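Local coordinates for putative PII-like nitrogen regulatory protein (Shewanella baltica, PDB 3CE8) that is of unknown function but forms a trimer and probably resembles the PII nitrogen regulatory proteins, at residues N32-D37 / K102-R107. Residues are numbered along the deposited sequence; the frame is centred on the assembly and turned at random.
Sequences NDIKDD and KHNPCR
One face of the Asn-104 side-chain amide carries both partners: the CG2 methyl of Ile-34 sits over it, 3.6 Å from amide CG, and the Asp-33 carboxylate lies over the ND2 end, its plane turned 88° from the amide's. ND2 gives a weak, bent hydrogen bond to Asp-33 OD2 (3.3 Å, 127°), which is tilted out of the amide plane; OD1, at 3.2 Å from ND2, stands farther above it, where the N-H does not point, and makes no hydrogen bond. Asp-33 CG stands between its own backbone N and carbonyl carbon (chi1 59°), which brings this exposed acid across to the amide. Asparagine suits its place between acid and isoleucine, offering one an N-H and the other a flat surface. Replacing Asn-104 with alanine would probably leave Asp-33 without this donor and the Ile-34 methyl without its flat cover. Ile-34, at the N-cap of helix 35-42, needs its branches: CD1 packs on Cys-106 SG at 3.4 Å, a small thiol fitting this buried site, which Cys-101 also touches. The contact joins turn and loop beside the ends of neighbouring strands 23-31 and 106-112 of a four-stranded antiparallel sheet, in a ferredoxin-like βαββαβ fold consistent with a PII-like protein.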
loop_
_atom_site.group_PDB
_atom_site.type_symbol
_atom_site.label_atom_id
_atom_site.label_comp_id
_atom_site.label_asym_id
_atom_site.label_seq_id
_atom_site.Cartn_x
_atom_site.Cartn_y
_atom_site.Cartn_z
ATOM N N ASN A 32 1.271 -17.152 6.734
ATOM C CA ASN A 32 2.600 -17.570 6.251
ATOM C C ASN A 32 2.679 -18.986 5.704
ATOM O O ASN A 32 3.513 -19.272 4.854
ATOM C CB ASN A 32 3.698 -17.333 7.308
ATOM C CG ASN A 32 4.055 -15.838 7.456
ATOM O OD1 ASN A 32 3.925 -15.046 6.510
ATOM N ND2 ASN A 32 4.529 -15.460 8.638
ATOM N N ASP A 33 1.768 -19.842 6.140
ATOM C CA ASP A 33 1.778 -21.255 5.716
ATOM C C ASP A 33 1.243 -21.514 4.288
ATOM O O ASP A 33 1.693 -22.446 3.607
ATOM C CB ASP A 33 1.120 -22.179 6.762
ATOM C CG ASP A 33 -0.320 -21.820 7.060
ATOM O OD1 ASP A 33 -0.911 -21.018 6.302
ATOM O OD2 ASP A 33 -0.859 -22.349 8.057
ATOM N N ILE A 34 0.326 -20.677 3.823
ATOM C CA ILE A 34 -0.252 -20.861 2.464
ATOM C C ILE A 34 0.418 -19.927 1.478
ATOM O O ILE A 34 -0.010 -19.787 0.336
ATOM C CB ILE A 34 -1.795 -20.660 2.373
ATOM C CG1 ILE A 34 -2.188 -19.258 2.855
ATOM C CG2 ILE A 34 -2.518 -21.748 3.113
ATOM C CD1 ILE A 34 -3.637 -18.855 2.549
ATOM N N LYS A 35 1.498 -19.324 1.946
ATOM C CA LYS A 35 2.285 -18.343 1.170
ATOM C C LYS A 35 2.779 -18.904 -0.173
ATOM O O LYS A 35 2.611 -18.296 -1.243
ATOM C CB LYS A 35 3.467 -17.823 2.030
ATOM C CG LYS A 35 4.525 -16.980 1.286
ATOM C CD LYS A 35 5.437 -16.135 2.231
ATOM C CE LYS A 35 6.409 -16.959 3.079
ATOM N NZ LYS A 35 7.194 -16.099 4.026
ATOM N N ASP A 36 3.334 -20.103 -0.103
ATOM C CA ASP A 36 3.919 -20.754 -1.280
ATOM C C ASP A 36 2.830 -21.206 -2.227
ATOM O O ASP A 36 2.975 -21.152 -3.446
ATOM C CB ASP A 36 4.759 -21.976 -0.898
ATOM C CG ASP A 36 5.945 -21.634 -0.002
ATOM O OD1 ASP A 36 5.861 -20.622 0.725
ATOM O OD2 ASP A 36 6.949 -22.404 -0.005
ATOM N N ASP A 37 1.728 -21.636 -1.636
ATOM C CA ASP A 37 0.588 -22.159 -2.398
ATOM C C ASP A 37 -0.023 -21.006 -3.177
ATOM O O ASP A 37 -0.501 -21.168 -4.300
ATOM C CB ASP A 37 -0.448 -22.801 -1.472
ATOM C CG ASP A 37 0.106 -24.005 -0.729
ATOM O OD1 ASP A 37 0.624 -24.924 -1.391
ATOM O OD2 ASP A 37 0.037 -24.034 0.516
ATOM N N LYS A 102 -8.830 -22.529 1.102
ATOM C CA LYS A 102 -9.914 -23.467 1.475
ATOM C C LYS A 102 -9.989 -23.533 2.990
ATOM O O LYS A 102 -11.060 -23.396 3.580
ATOM C CB LYS A 102 -9.692 -24.894 0.862
ATOM C CG LYS A 102 -10.874 -25.890 0.903
ATOM C CD LYS A 102 -10.493 -27.305 0.283
ATOM N N HIS A 103 -8.824 -23.659 3.613
ATOM C CA HIS A 103 -8.778 -23.910 5.047
ATOM C C HIS A 103 -8.102 -22.817 5.870
ATOM O O HIS A 103 -8.012 -22.930 7.102
ATOM C CB HIS A 103 -8.096 -25.275 5.319
ATOM C CG HIS A 103 -8.814 -26.466 4.737
ATOM N ND1 HIS A 103 -9.830 -27.125 5.402
ATOM C CD2 HIS A 103 -8.628 -27.138 3.573
ATOM C CE1 HIS A 103 -10.255 -28.135 4.660
ATOM N NE2 HIS A 103 -9.542 -28.165 3.546
ATOM N N ASN A 104 -7.630 -21.777 5.182
ATOM C CA ASN A 104 -6.936 -20.629 5.804
ATOM C C ASN A 104 -7.473 -19.310 5.312
ATOM O O ASN A 104 -6.935 -18.756 4.377
ATOM C CB ASN A 104 -5.449 -20.624 5.465
ATOM C CG ASN A 104 -4.735 -21.817 5.983
ATOM O OD1 ASN A 104 -4.871 -22.920 5.442
ATOM N ND2 ASN A 104 -3.923 -21.611 7.017
ATOM N N PRO A 105 -8.515 -18.793 5.953
ATOM C CA PRO A 105 -9.077 -17.551 5.474
ATOM C C PRO A 105 -8.104 -16.415 5.396
ATOM O O PRO A 105 -7.230 -16.260 6.238
ATOM C CB PRO A 105 -10.190 -17.256 6.463
ATOM C CG PRO A 105 -10.598 -18.650 6.986
ATOM C CD PRO A 105 -9.336 -19.437 7.000
ATOM N N CYS A 106 -8.277 -15.663 4.322
ATOM C CA CYS A 106 -7.455 -14.500 4.006
ATOM C C CYS A 106 -8.224 -13.241 3.720
ATOM O O CYS A 106 -9.088 -13.202 2.862
ATOM C CB CYS A 106 -6.550 -14.796 2.816
ATOM S SG CYS A 106 -5.362 -16.074 3.334
ATOM N N ARG A 107 -7.890 -12.203 4.459
ATOM C CA ARG A 107 -8.496 -10.910 4.209
ATOM C C ARG A 107 -8.004 -10.362 2.905
ATOM O O ARG A 107 -6.879 -10.609 2.492
ATOM C CB ARG A 107 -8.233 -9.902 5.314
ATOM C CG ARG A 107 -9.367 -9.861 6.302
ATOM C CD ARG A 107 -9.344 -8.563 7.110
ATOM N NE ARG A 107 -10.697 -8.073 7.355
ATOM C CZ ARG A 107 -11.348 -7.300 6.486
ATOM N NH1 ARG A 107 -10.758 -6.953 5.328
ATOM N NH2 ARG A 107 -12.587 -6.892 6.769
#